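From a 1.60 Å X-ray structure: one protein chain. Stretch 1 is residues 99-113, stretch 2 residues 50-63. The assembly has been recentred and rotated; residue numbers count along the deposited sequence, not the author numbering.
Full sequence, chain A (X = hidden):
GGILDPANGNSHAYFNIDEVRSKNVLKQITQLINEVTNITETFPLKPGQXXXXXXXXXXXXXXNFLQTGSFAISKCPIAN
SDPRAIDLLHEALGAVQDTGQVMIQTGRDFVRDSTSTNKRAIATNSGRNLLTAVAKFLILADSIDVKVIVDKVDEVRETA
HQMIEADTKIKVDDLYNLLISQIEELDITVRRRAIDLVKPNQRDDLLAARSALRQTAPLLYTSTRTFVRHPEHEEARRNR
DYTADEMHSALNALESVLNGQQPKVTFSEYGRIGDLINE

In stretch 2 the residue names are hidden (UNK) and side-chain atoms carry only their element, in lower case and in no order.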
# COMPACT_ATOMS: atom_id res chain seq x y z
N THR A 99 -0.23 -21.85 1.61
CA THR A 99 -1.67 -22.13 1.52
C THR A 99 -2.03 -22.47 0.09
O THR A 99 -2.98 -23.23 -0.16
CB THR A 99 -2.52 -20.94 1.97
OG1 THR A 99 -2.11 -19.76 1.27
CG2 THR A 99 -2.37 -20.72 3.46
N GLY A 100 -1.28 -21.90 -0.85
CA GLY A 100 -1.48 -22.18 -2.26
C GLY A 100 -1.20 -23.64 -2.55
O GLY A 100 -1.94 -24.29 -3.30
N GLN A 101 -0.14 -24.16 -1.94
CA GLN A 101 0.19 -25.58 -2.10
C GLN A 101 -0.91 -26.48 -1.56
O GLN A 101 -1.30 -27.45 -2.21
CB GLN A 101 1.52 -25.91 -1.43
CG GLN A 101 2.74 -25.36 -2.16
CD GLN A 101 2.74 -25.71 -3.63
OE1 GLN A 101 3.15 -26.80 -4.02
NE2 GLN A 101 2.29 -24.77 -4.47
N VAL A 102 -1.41 -26.17 -0.36
CA VAL A 102 -2.50 -26.94 0.23
C VAL A 102 -3.76 -26.87 -0.64
O VAL A 102 -4.46 -27.87 -0.81
CB VAL A 102 -2.85 -26.45 1.65
CG1 VAL A 102 -4.10 -27.16 2.17
CG2 VAL A 102 -1.68 -26.69 2.59
N MET A 103 -4.03 -25.70 -1.21
CA MET A 103 -5.19 -25.55 -2.09
C MET A 103 -5.06 -26.43 -3.34
O MET A 103 -6.03 -27.06 -3.77
CB MET A 103 -5.39 -24.09 -2.49
CG MET A 103 -6.55 -23.84 -3.44
SD MET A 103 -8.15 -24.01 -2.64
CE MET A 103 -8.71 -25.58 -3.26
N ILE A 104 -3.87 -26.47 -3.92
CA ILE A 104 -3.64 -27.26 -5.12
C ILE A 104 -3.80 -28.75 -4.83
O ILE A 104 -4.36 -29.50 -5.64
CB ILE A 104 -2.24 -26.99 -5.73
CG1 ILE A 104 -2.20 -25.56 -6.29
CG2 ILE A 104 -1.92 -28.00 -6.83
CD1 ILE A 104 -0.81 -25.10 -6.70
N GLN A 105 -3.33 -29.18 -3.66
CA GLN A 105 -3.48 -30.58 -3.26
C GLN A 105 -4.92 -30.98 -2.95
O GLN A 105 -5.44 -31.96 -3.50
CB GLN A 105 -2.59 -30.89 -2.05
CG GLN A 105 -1.22 -31.46 -2.40
CD GLN A 105 -1.31 -32.77 -3.16
OE1 GLN A 105 -2.25 -33.55 -2.99
NE2 GLN A 105 -0.32 -33.03 -4.01
N THR A 106 -5.57 -30.23 -2.06
CA THR A 106 -6.93 -30.58 -1.66
C THR A 106 -7.88 -30.33 -2.81
O THR A 106 -8.89 -31.02 -2.96
CB THR A 106 -7.42 -29.77 -0.45
OG1 THR A 106 -7.31 -28.37 -0.74
CG2 THR A 106 -6.59 -30.10 0.78
N GLY A 107 -7.57 -29.32 -3.62
CA GLY A 107 -8.36 -29.04 -4.80
C GLY A 107 -8.31 -30.21 -5.76
O GLY A 107 -9.33 -30.60 -6.33
N ARG A 108 -7.12 -30.77 -5.92
CA ARG A 108 -6.95 -31.91 -6.81
C ARG A 108 -7.72 -33.11 -6.27
O ARG A 108 -8.37 -33.83 -7.03
CB ARG A 108 -5.47 -32.26 -6.98
CG ARG A 108 -5.19 -33.19 -8.17
CD ARG A 108 -3.82 -33.83 -8.06
NE ARG A 108 -2.78 -32.83 -7.78
CZ ARG A 108 -2.20 -32.07 -8.70
NH1 ARG A 108 -2.56 -32.18 -9.98
NH2 ARG A 108 -1.27 -31.20 -8.35
N ASP A 109 -7.64 -33.32 -4.96
CA ASP A 109 -8.38 -34.39 -4.29
C ASP A 109 -9.87 -34.25 -4.55
O ASP A 109 -10.57 -35.23 -4.80
CB ASP A 109 -8.11 -34.38 -2.79
CG ASP A 109 -6.66 -34.65 -2.45
OD1 ASP A 109 -5.96 -35.28 -3.27
OD2 ASP A 109 -6.22 -34.22 -1.36
N PHE A 110 -10.36 -33.02 -4.50
CA PHE A 110 -11.77 -32.77 -4.70
C PHE A 110 -12.22 -33.05 -6.13
O PHE A 110 -13.17 -33.78 -6.34
CB PHE A 110 -12.12 -31.34 -4.31
CG PHE A 110 -13.38 -30.82 -4.95
CD1 PHE A 110 -14.61 -31.43 -4.73
CD2 PHE A 110 -13.34 -29.70 -5.77
CE1 PHE A 110 -15.76 -30.94 -5.32
CE2 PHE A 110 -14.48 -29.20 -6.36
CZ PHE A 110 -15.69 -29.83 -6.14
N VAL A 111 -11.54 -32.46 -7.11
CA VAL A 111 -12.00 -32.57 -8.50
C VAL A 111 -11.92 -34.01 -8.99
O VAL A 111 -12.59 -34.39 -9.95
CB VAL A 111 -11.19 -31.67 -9.45
CG1 VAL A 111 -11.39 -30.20 -9.09
CG2 VAL A 111 -9.72 -32.04 -9.42
N ARG A 112 -11.09 -34.81 -8.33
CA ARG A 112 -10.93 -36.21 -8.72
C ARG A 112 -11.97 -37.10 -8.06
O ARG A 112 -12.14 -38.26 -8.45
CB ARG A 112 -9.52 -36.68 -8.37
CG ARG A 112 -8.46 -36.25 -9.39
CD ARG A 112 -7.07 -36.69 -8.98
NE ARG A 112 -6.08 -36.40 -10.01
CZ ARG A 112 -4.80 -36.72 -9.93
NH1 ARG A 112 -4.34 -37.35 -8.86
NH2 ARG A 112 -3.97 -36.42 -10.92
N ASP A 113 -12.65 -36.57 -7.05
CA ASP A 113 -13.73 -37.28 -6.37
C ASP A 113 -14.83 -36.26 -6.11
O ASP A 113 -15.19 -35.99 -4.96
CB ASP A 113 -13.23 -37.92 -5.07
CG ASP A 113 -14.26 -38.83 -4.42
OD1 ASP A 113 -15.16 -39.32 -5.13
OD2 ASP A 113 -14.17 -39.05 -3.19
N UNK A 50 -11.37 -29.01 -18.25
CA UNK A 50 -11.40 -30.29 -17.54
C UNK A 50 -11.13 -30.11 -16.06
O UNK A 50 -10.66 -29.06 -15.63
c UNK A 50 -10.69 -31.59 -19.51
o UNK A 50 -9.07 -30.67 -18.02
c UNK A 50 -10.37 -31.27 -18.09
N UNK A 51 -11.39 -31.16 -15.29
CA UNK A 51 -11.09 -31.12 -13.87
C UNK A 51 -9.59 -30.91 -13.66
O UNK A 51 -9.19 -30.11 -12.82
c UNK A 51 -11.54 -32.39 -13.15
o UNK A 51 -11.01 -33.52 -13.83
c UNK A 51 -13.06 -32.47 -13.13
N UNK A 52 -8.76 -31.61 -14.43
CA UNK A 52 -7.32 -31.42 -14.30
C UNK A 52 -6.90 -30.01 -14.74
O UNK A 52 -5.99 -29.42 -14.15
c UNK A 52 -6.57 -32.50 -15.09
c UNK A 52 -6.36 -34.08 -13.09
o UNK A 52 -5.32 -33.51 -12.69
c UNK A 52 -6.78 -33.92 -14.55
o UNK A 52 -7.09 -34.76 -12.33
N UNK A 53 -7.57 -29.47 -15.75
CA UNK A 53 -7.35 -28.10 -16.18
C UNK A 53 -7.67 -27.06 -15.11
O UNK A 53 -7.02 -26.01 -15.04
N UNK A 54 -8.69 -27.32 -14.29
CA UNK A 54 -9.03 -26.40 -13.20
C UNK A 54 -7.86 -26.28 -12.23
O UNK A 54 -7.55 -25.18 -11.76
c UNK A 54 -10.27 -26.87 -12.44
c UNK A 54 -11.97 -25.30 -13.33
c UNK A 54 -12.72 -27.45 -12.30
c UNK A 54 -11.63 -26.76 -13.11
N UNK A 55 -7.24 -27.40 -11.91
CA UNK A 55 -6.11 -27.41 -11.00
C UNK A 55 -4.91 -26.74 -11.68
O UNK A 55 -4.18 -25.98 -11.04
c UNK A 55 -4.51 -28.86 -9.69
c UNK A 55 -6.93 -29.50 -9.86
c UNK A 55 -5.75 -28.84 -10.57
N UNK A 56 -4.71 -27.01 -12.97
CA UNK A 56 -3.60 -26.42 -13.70
C UNK A 56 -3.69 -24.89 -13.70
O UNK A 56 -2.69 -24.20 -13.48
c UNK A 56 -3.55 -26.95 -15.14
N UNK A 57 -4.88 -24.38 -13.96
CA UNK A 57 -5.09 -22.93 -13.94
C UNK A 57 -4.78 -22.36 -12.57
O UNK A 57 -4.11 -21.34 -12.46
o UNK A 57 -6.79 -23.04 -15.66
c UNK A 57 -6.75 -21.07 -14.25
c UNK A 57 -6.53 -22.57 -14.33
N UNK A 58 -5.28 -23.03 -11.53
CA UNK A 58 -5.03 -22.60 -10.16
C UNK A 58 -3.53 -22.57 -9.88
O UNK A 58 -3.01 -21.60 -9.33
c UNK A 58 -5.86 -22.05 -7.17
c UNK A 58 -5.74 -23.53 -9.18
c UNK A 58 -5.38 -23.39 -7.70
c UNK A 58 -5.93 -24.56 -6.89
N UNK A 59 -2.84 -23.62 -10.29
CA UNK A 59 -1.40 -23.73 -10.08
C UNK A 59 -0.67 -22.57 -10.75
O UNK A 59 0.20 -21.94 -10.14
o UNK A 59 1.10 -24.78 -9.36
c UNK A 59 -0.90 -25.08 -10.62
c UNK A 59 0.57 -25.30 -10.36
o UNK A 59 1.21 -26.03 -11.15
N UNK A 60 -1.04 -22.26 -11.99
CA UNK A 60 -0.41 -21.18 -12.74
C UNK A 60 -0.71 -19.82 -12.12
O UNK A 60 0.13 -18.92 -12.15
c UNK A 60 -0.86 -21.19 -14.18
N UNK A 61 -1.91 -19.68 -11.58
CA UNK A 61 -2.33 -18.42 -10.98
C UNK A 61 -1.59 -18.18 -9.67
O UNK A 61 -1.21 -17.04 -9.37
c UNK A 61 -3.84 -18.38 -10.75
N UNK A 62 -1.40 -19.23 -8.88
CA UNK A 62 -0.58 -19.13 -7.67
C UNK A 62 0.83 -18.70 -8.05
O UNK A 62 1.38 -17.76 -7.47
c UNK A 62 -1.89 -20.82 -6.35
c UNK A 62 -0.52 -20.46 -6.89
c UNK A 62 0.48 -20.37 -5.75
N UNK A 63 1.40 -19.38 -9.04
CA UNK A 63 2.75 -19.08 -9.49
C UNK A 63 2.90 -17.63 -9.97
O UNK A 63 3.87 -16.96 -9.64
c UNK A 63 3.17 -20.05 -10.60

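Position 50 carries three side-chain atoms, one carbon bearing an oxygen and a carbon, and reaches nothing on stretch 1. That branching is threonine, Thr50; its OG1 accepts from the backbone N of position 53 at 3.0 Å, an N-cap that starts the helix.

Position 51 repeats the pattern, a carbon carrying one oxygen and one carbon, but points toward the partner helix, its CB 3.8 Å from Val111 CB. It is Thr51, whose CG2 lies 3.7 Å from Val111 O.

At position 52 three carbons run in a chain and the third holds two oxygens, one of them 3.0 Å from Arg112 NE. A carboxylate at that reach is glutamate, Glu52. The Arg112 NE to Glu52 OE2 contact is a salt bridge with a nearly straight hydrogen bond (172°), while Glu52 OE1 stays 4.1 Å from Arg108 NH1, a charge attraction short of a salt bridge.

Position 53 has no side-chain atoms: Gly53. A CB here would be crowded by Thr50 OG1, 3.0 Å from its ideal place.

Position 54 has four carbons forked at the second, one branch end 4.4 Å from Val111 CG1, a marginal contact. The fork makes it Leu54, and the touching atom is CD1.

Position 55 shows one carbon carrying two more, set among Ile104, Gly107, Arg108 and Val111. This is Val55, a knob in a four-residue hole. Val55 CG2 meets Val111 CG2 at 3.8 Å; Val55 CG1 meets Ile104 CG2 at 4.0 Å and lies over one face of the Arg108 guanidinium, 3.9 Å from Arg108 NH1.

Position 56, a single carbon directed away, is Ala56. Position 57, one carbon with an oxygen and a carbon, is also out of reach; it is Thr57, whose OG1 donates to Gly53 O at 3.0 Å.

Position 58 has four carbons forked at the second, packed against Met103 and Ile104. It is Leu58, with CD2 3.6 Å from Met103 CG and 3.9 Å from Ile104 CG1.

Position 59 has two carbons, the second with two oxygens, one of them 3.3 Å from Ile104 CD1. The short carboxylate is Asp59, on the exposed margin.

Positions 60 and 61 hold one carbon each and touch nothing on stretch 1: Ala60 and Ala61.

Position 62, a carbon carrying two carbons, points toward Gly100. It is Val62, with CG2 4.3 Å from Gly100 CA and 4.4 Å from Ile104 CD1.

Position 63 has one carbon and no contact: Ala63.

The helices run nearly antiparallel (167°), their axes 9.4 Å apart at closest approach. Positions 51, 55, 58 and 62 supply a recurring inward face, and Val55 anchors its packing. Gly100 leaves room for Val62: an ideal CB on Gly100 would sit 3.0 Å from Val62 CG1, a clash. Ile104 bridges Val55, Leu58 and Val62. The charged pair Arg112–Glu52 adds a directed bond at the exposed edge of this apolar seam, near the start of the second helix.

Stretch 2, residues 50-63: TTEGLVATLDAAVA
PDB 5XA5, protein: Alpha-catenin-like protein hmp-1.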